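Local coordinates for protein FG41 Malonate Semialdehyde Decarboxylase (Coryneform bacterium, PDB 4LHP) that belongs to the tautomerase superfamily of small beta-alpha-beta enzymes and assembles as a trimer, at residues A[60-74]-A[100-114]. Residues are numbered along the deposited sequence; the frame is centred on the assembly and turned at random.
Sequences QRSPSVVIIHVFTQA and SDVFIAITENAPHDW. With PO4 (phosphate ion), chain M.
His69 and Thr107 meet over the parallel strands 66-73 and 102-109: imidazole NE2 lies 2.7 Å from hydroxyl OG1, which sits in the ring plane at its edge in an almost straight hydrogen bond (171°). The ring swings toward the partner strand because its CG lies anti to the backbone N (chi1 -159°). It is held flat between the methyl of Ala105 over one face, a CH-pi contact, and Phe71 CZ 3.5 Å above the opposite face; small alanine suits a position covered by a ring. Phe71 also lays its CE2 against Thr107 CB at 3.7 Å, so threonine serves both a polar and an apolar neighbour.

Beneath these side chains the backbones alternate as donor and acceptor, from Val66 N to Asp101 O (2.8 Å) through to Ala74 N and Asn109 O. This pairing closes the beta-alpha-beta unit of the tautomerase fold, with helix 78-92 as the crossover. Beta-branched Ile68, Val70, Ile104 and Ile106 line one face of the sheet; the helix covers Ile104 and Ile106, with Phe85 on both, while Ile68 and Val70 pack on Ile3 of strand 2-8.

At the N-terminal end of the pair, the two acceptor oxygens of Asp101 suit the N-H and hydroxyl of one serine: OD1 accepts Ser62 N at 2.9 Å, and OD2 takes Ser62 OG at 2.6 Å from above the carboxylate plane. Ser100 OG reaches OD1 from the face opposite Ser62 N. At the far end, the Thr72 hydroxyl can reach an anion, OG1 donating to phosphate O2 (2.6 Å) and Gln73 N to O3; the ion probably comes from the crystallisation liquor. The Trp114 indole packs obliquely near it, CZ2 4.0 Å from O3, its in-plane edge against the Phe71 backbone. Farther out, Ile104 and Ala105 pair antiparallel with a strand of the second subunit.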
loop_
_atom_site.group_PDB
_atom_site.type_symbol
_atom_site.label_atom_id
_atom_site.label_comp_id
_atom_site.label_asym_id
_atom_site.label_seq_id
_atom_site.Cartn_x
_atom_site.Cartn_y
_atom_site.Cartn_z
ATOM N N GLN A 60 -8.391 10.911 -21.861
ATOM C CA GLN A 60 -9.411 10.080 -21.241
ATOM C C GLN A 60 -8.892 8.668 -21.043
ATOM O O GLN A 60 -8.099 8.170 -21.839
ATOM C CB GLN A 60 -10.666 10.044 -22.113
ATOM C CG GLN A 60 -11.360 11.386 -22.248
ATOM C CD GLN A 60 -11.910 11.886 -20.929
ATOM O OE1 GLN A 60 -11.326 12.758 -20.287
ATOM N NE2 GLN A 60 -13.042 11.332 -20.519
ATOM N N ARG A 61 -9.344 8.027 -19.973
ATOM C CA ARG A 61 -8.998 6.640 -19.714
ATOM C C ARG A 61 -10.261 5.800 -19.768
ATOM O O ARG A 61 -11.339 6.263 -19.397
ATOM C CB ARG A 61 -8.349 6.494 -18.338
ATOM C CG ARG A 61 -7.926 7.806 -17.703
ATOM C CD ARG A 61 -7.146 7.570 -16.423
ATOM N NE ARG A 61 -5.865 6.914 -16.672
ATOM C CZ ARG A 61 -4.689 7.320 -16.200
ATOM N NH1 ARG A 61 -4.593 8.396 -15.433
ATOM N NH2 ARG A 61 -3.595 6.636 -16.495
ATOM N N SER A 62 -10.133 4.565 -20.236
ATOM C CA SER A 62 -11.240 3.630 -20.163
ATOM C C SER A 62 -11.474 3.311 -18.694
ATOM O O SER A 62 -10.636 3.623 -17.849
ATOM C CB SER A 62 -10.928 2.353 -20.945
ATOM O OG SER A 62 -10.083 1.476 -20.216
ATOM N N PRO A 63 -12.619 2.697 -18.378
ATOM C CA PRO A 63 -12.857 2.275 -16.996
ATOM C C PRO A 63 -11.864 1.206 -16.551
ATOM O O PRO A 63 -11.633 1.041 -15.355
ATOM C CB PRO A 63 -14.276 1.697 -17.045
ATOM C CG PRO A 63 -14.903 2.314 -18.261
ATOM C CD PRO A 63 -13.785 2.455 -19.243
ATOM N N SER A 64 -11.281 0.491 -17.509
ATOM C CA SER A 64 -10.391 -0.620 -17.192
ATOM C C SER A 64 -8.979 -0.140 -16.856
ATOM O O SER A 64 -8.020 -0.431 -17.569
ATOM C CB SER A 64 -10.359 -1.626 -18.347
ATOM O OG SER A 64 -11.670 -1.952 -18.781
ATOM N N VAL A 65 -8.868 0.587 -15.749
ATOM C CA VAL A 65 -7.601 1.153 -15.303
ATOM C C VAL A 65 -6.710 0.081 -14.682
ATOM O O VAL A 65 -7.200 -0.873 -14.085
ATOM C CB VAL A 65 -7.861 2.276 -14.274
ATOM C CG1 VAL A 65 -6.578 2.719 -13.583
ATOM C CG2 VAL A 65 -8.541 3.459 -14.953
ATOM N N VAL A 66 -5.399 0.236 -14.851
ATOM C CA VAL A 66 -4.424 -0.641 -14.213
ATOM C C VAL A 66 -3.394 0.201 -13.468
ATOM O O VAL A 66 -2.620 0.940 -14.074
ATOM C CB VAL A 66 -3.711 -1.538 -15.240
ATOM C CG1 VAL A 66 -2.597 -2.336 -14.571
ATOM C CG2 VAL A 66 -4.716 -2.458 -15.920
ATOM N N ILE A 67 -3.400 0.083 -12.145
ATOM C CA ILE A 67 -2.520 0.869 -11.289
ATOM C C ILE A 67 -1.422 -0.014 -10.710
ATOM O O ILE A 67 -1.699 -1.004 -10.035
ATOM C CB ILE A 67 -3.318 1.540 -10.153
ATOM C CG1 ILE A 67 -4.235 2.617 -10.738
ATOM C CG2 ILE A 67 -2.382 2.149 -9.119
ATOM C CD1 ILE A 67 -5.180 3.237 -9.742
ATOM N N ILE A 68 -0.175 0.355 -10.991
ATOM C CA ILE A 68 0.987 -0.407 -10.548
ATOM C C ILE A 68 1.744 0.369 -9.482
ATOM O O ILE A 68 2.307 1.425 -9.760
ATOM C CB ILE A 68 1.964 -0.671 -11.714
ATOM C CG1 ILE A 68 1.218 -1.239 -12.923
ATOM C CG2 ILE A 68 3.090 -1.607 -11.271
ATOM C CD1 ILE A 68 0.479 -2.515 -12.625
ATOM N N HIS A 69 1.755 -0.155 -8.262
ATOM C CA HIS A 69 2.483 0.482 -7.173
ATOM C C HIS A 69 3.718 -0.349 -6.850
ATOM O O HIS A 69 3.618 -1.439 -6.291
ATOM C CB HIS A 69 1.591 0.634 -5.939
ATOM C CG HIS A 69 2.056 1.693 -4.987
ATOM N ND1 HIS A 69 1.212 2.316 -4.091
ATOM C CD2 HIS A 69 3.279 2.241 -4.792
ATOM C CE1 HIS A 69 1.895 3.200 -3.388
ATOM N NE2 HIS A 69 3.151 3.173 -3.792
ATOM N N VAL A 70 4.881 0.173 -7.223
ATOM C CA VAL A 70 6.137 -0.541 -7.050
ATOM C C VAL A 70 6.797 -0.164 -5.731
ATOM O O VAL A 70 7.071 1.009 -5.473
ATOM C CB VAL A 70 7.107 -0.241 -8.207
ATOM C CG1 VAL A 70 8.473 -0.856 -7.940
ATOM C CG2 VAL A 70 6.533 -0.756 -9.520
ATOM N N PHE A 71 7.034 -1.166 -4.893
ATOM C CA PHE A 71 7.741 -0.972 -3.634
ATOM C C PHE A 71 9.127 -1.589 -3.750
ATOM O O PHE A 71 9.271 -2.808 -3.775
ATOM C CB PHE A 71 6.959 -1.601 -2.480
ATOM C CG PHE A 71 5.671 -0.893 -2.166
ATOM C CD1 PHE A 71 4.497 -1.233 -2.820
ATOM C CD2 PHE A 71 5.635 0.119 -1.220
ATOM C CE1 PHE A 71 3.310 -0.579 -2.533
ATOM C CE2 PHE A 71 4.452 0.776 -0.929
ATOM C CZ PHE A 71 3.289 0.426 -1.586
ATOM N N THR A 72 10.148 -0.740 -3.820
ATOM C CA THR A 72 11.493 -1.192 -4.154
ATOM C C THR A 72 12.552 -0.443 -3.350
ATOM O O THR A 72 12.286 0.622 -2.792
ATOM C CB THR A 72 11.774 -0.981 -5.652
ATOM O OG1 THR A 72 12.918 -1.746 -6.049
ATOM C CG2 THR A 72 12.016 0.493 -5.950
ATOM N N GLN A 73 13.758 -0.998 -3.302
ATOM C CA GLN A 73 14.852 -0.371 -2.570
ATOM C C GLN A 73 15.223 0.972 -3.191
ATOM O O GLN A 73 15.200 1.131 -4.411
ATOM C CB GLN A 73 16.090 -1.270 -2.562
ATOM C CG GLN A 73 15.859 -2.681 -2.058
ATOM C CD GLN A 73 17.144 -3.483 -2.003
ATOM O OE1 GLN A 73 18.125 -3.058 -1.397
ATOM N NE2 GLN A 73 17.150 -4.642 -2.649
ATOM N N ALA A 74 15.564 1.937 -2.343
ATOM C CA ALA A 74 16.100 3.207 -2.811
ATOM C C ALA A 74 17.404 2.951 -3.553
ATOM O O ALA A 74 18.054 1.926 -3.341
ATOM C CB ALA A 74 16.344 4.140 -1.636
ATOM N N SER A 100 -3.138 4.941 -22.038
ATOM C CA SER A 100 -3.949 5.866 -21.262
ATOM C C SER A 100 -4.443 5.239 -19.964
ATOM O O SER A 100 -4.830 5.943 -19.030
ATOM C CB SER A 100 -5.155 6.300 -22.088
ATOM O OG SER A 100 -5.924 5.171 -22.460
ATOM N N ASP A 101 -4.428 3.912 -19.909
ATOM C CA ASP A 101 -5.048 3.189 -18.810
ATOM C C ASP A 101 -4.032 2.684 -17.795
ATOM O O ASP A 101 -4.379 1.933 -16.883
ATOM C CB ASP A 101 -5.863 2.022 -19.364
ATOM C CG ASP A 101 -7.032 2.484 -20.217
ATOM O OD1 ASP A 101 -7.368 3.687 -20.163
ATOM O OD2 ASP A 101 -7.616 1.647 -20.937
ATOM N N VAL A 102 -2.778 3.099 -17.950
ATOM C CA VAL A 102 -1.731 2.698 -17.021
ATOM C C VAL A 102 -1.378 3.844 -16.083
ATOM O O VAL A 102 -1.314 5.003 -16.491
ATOM C CB VAL A 102 -0.456 2.257 -17.762
ATOM C CG1 VAL A 102 0.553 1.679 -16.779
ATOM C CG2 VAL A 102 -0.793 1.242 -18.838
ATOM N N PHE A 103 -1.155 3.504 -14.820
ATOM C CA PHE A 103 -0.710 4.466 -13.823
ATOM C C PHE A 103 0.275 3.756 -12.905
ATOM O O PHE A 103 -0.039 2.707 -12.344
ATOM C CB PHE A 103 -1.902 5.006 -13.032
ATOM C CG PHE A 103 -1.527 5.992 -11.962
ATOM C CD1 PHE A 103 -1.619 7.356 -12.195
ATOM C CD2 PHE A 103 -1.087 5.557 -10.723
ATOM C CE1 PHE A 103 -1.279 8.266 -11.212
ATOM C CE2 PHE A 103 -0.744 6.464 -9.736
ATOM C CZ PHE A 103 -0.838 7.820 -9.983
ATOM N N ILE A 104 1.469 4.320 -12.768
ATOM C CA ILE A 104 2.537 3.664 -12.022
ATOM C C ILE A 104 3.093 4.577 -10.936
ATOM O O ILE A 104 3.360 5.754 -11.177
ATOM C CB ILE A 104 3.691 3.240 -12.954
ATOM C CG1 ILE A 104 3.152 2.421 -14.130
ATOM C CG2 ILE A 104 4.735 2.448 -12.179
ATOM C CD1 ILE A 104 4.198 2.069 -15.162
ATOM N N ALA A 105 3.268 4.025 -9.740
ATOM C CA ALA A 105 3.833 4.774 -8.624
ATOM C C ALA A 105 4.960 3.982 -7.974
ATOM O O ALA A 105 4.893 2.759 -7.883
ATOM C CB ALA A 105 2.757 5.085 -7.602
ATOM N N ILE A 106 5.993 4.687 -7.523
ATOM C CA ILE A 106 7.121 4.055 -6.851
ATOM C C ILE A 106 7.256 4.579 -5.425
ATOM O O ILE A 106 7.217 5.784 -5.191
ATOM C CB ILE A 106 8.441 4.302 -7.612
ATOM C CG1 ILE A 106 8.344 3.744 -9.036
ATOM C CG2 ILE A 106 9.611 3.673 -6.867
ATOM C CD1 ILE A 106 9.668 3.694 -9.777
ATOM N N THR A 107 7.410 3.662 -4.474
ATOM C CA THR A 107 7.600 4.020 -3.073
ATOM C C THR A 107 8.804 3.255 -2.534
ATOM O O THR A 107 8.885 2.036 -2.671
ATOM C CB THR A 107 6.349 3.697 -2.233
ATOM O OG1 THR A 107 5.238 4.469 -2.706
ATOM C CG2 THR A 107 6.590 4.015 -0.764
ATOM N N GLU A 108 9.736 3.975 -1.917
ATOM C CA GLU A 108 11.053 3.415 -1.617
ATOM C C GLU A 108 11.275 3.053 -0.150
ATOM O O GLU A 108 10.595 3.555 0.746
ATOM C CB GLU A 108 12.141 4.391 -2.076
ATOM C CG GLU A 108 12.217 4.551 -3.588
ATOM C CD GLU A 108 13.298 5.517 -4.026
ATOM O OE1 GLU A 108 13.527 6.521 -3.318
ATOM O OE2 GLU A 108 13.922 5.269 -5.081
ATOM N N ASN A 109 12.236 2.160 0.075
ATOM C CA ASN A 109 12.685 1.807 1.416
ATOM C C ASN A 109 14.127 1.307 1.374
ATOM O O ASN A 109 14.812 1.476 0.368
ATOM C CB ASN A 109 11.758 0.765 2.047
ATOM C CG ASN A 109 11.725 -0.543 1.275
ATOM O OD1 ASN A 109 12.498 -0.753 0.340
ATOM N ND2 ASN A 109 10.825 -1.433 1.672
ATOM N N ALA A 110 14.587 0.696 2.462
ATOM C CA ALA A 110 15.973 0.240 2.559
ATOM C C ALA A 110 16.084 -1.278 2.425
ATOM O O ALA A 110 15.110 -1.999 2.638
ATOM C CB ALA A 110 16.582 0.698 3.878
ATOM N N PRO A 111 17.281 -1.770 2.070
ATOM C CA PRO A 111 17.504 -3.215 1.944
ATOM C C PRO A 111 17.188 -3.958 3.239
ATOM O O PRO A 111 16.779 -5.117 3.202
ATOM C CB PRO A 111 19.000 -3.322 1.627
ATOM C CG PRO A 111 19.398 -1.981 1.118
ATOM C CD PRO A 111 18.491 -0.987 1.764
ATOM N N HIS A 112 17.372 -3.295 4.375
ATOM C CA HIS A 112 17.097 -3.923 5.663
ATOM C C HIS A 112 15.608 -3.896 6.010
ATOM O O HIS A 112 15.222 -4.227 7.133
ATOM C CB HIS A 112 17.918 -3.266 6.777
ATOM C CG HIS A 112 17.827 -1.771 6.800
ATOM N ND1 HIS A 112 18.860 -0.958 6.386
ATOM C CD2 HIS A 112 16.831 -0.943 7.194
ATOM C CE1 HIS A 112 18.503 0.306 6.522
ATOM N NE2 HIS A 112 17.276 0.343 7.009
ATOM N N ASP A 113 14.775 -3.516 5.047
ATOM C CA ASP A 113 13.331 -3.479 5.253
ATOM C C ASP A 113 12.633 -4.662 4.590
ATOM O O ASP A 113 11.451 -4.582 4.255
ATOM C CB ASP A 113 12.757 -2.175 4.703
ATOM C CG ASP A 113 13.170 -0.970 5.516
ATOM O OD1 ASP A 113 13.214 -1.085 6.757
ATOM O OD2 ASP A 113 13.455 0.088 4.919
ATOM N N TRP A 114 13.359 -5.762 4.408
ATOM C CA TRP A 114 12.809 -6.911 3.700
ATOM C C TRP A 114 13.135 -8.233 4.375
ATOM O O TRP A 114 14.281 -8.492 4.744
ATOM C CB TRP A 114 13.340 -6.954 2.267
ATOM C CG TRP A 114 13.059 -5.717 1.477
ATOM C CD1 TRP A 114 13.826 -4.592 1.417
ATOM C CD2 TRP A 114 11.932 -5.481 0.626
ATOM N NE1 TRP A 114 13.245 -3.668 0.583
ATOM C CE2 TRP A 114 12.081 -4.190 0.085
ATOM C CE3 TRP A 114 10.809 -6.234 0.271
ATOM C CZ2 TRP A 114 11.152 -3.635 -0.792
ATOM C CZ3 TRP A 114 9.888 -5.682 -0.601
ATOM C CH2 TRP A 114 10.066 -4.395 -1.121
HETATM P P PO4 M . 14.386 -4.609 -5.114
HETATM O O1 PO4 M . 14.540 -6.113 -5.066
HETATM O O2 PO4 M . 13.687 -4.214 -6.394
HETATM O O3 PO4 M . 13.567 -4.148 -3.931
HETATM O O4 PO4 M . 15.754 -3.967 -5.077
HETATM O O HOH W 1 15.095 3.152 -6.254
#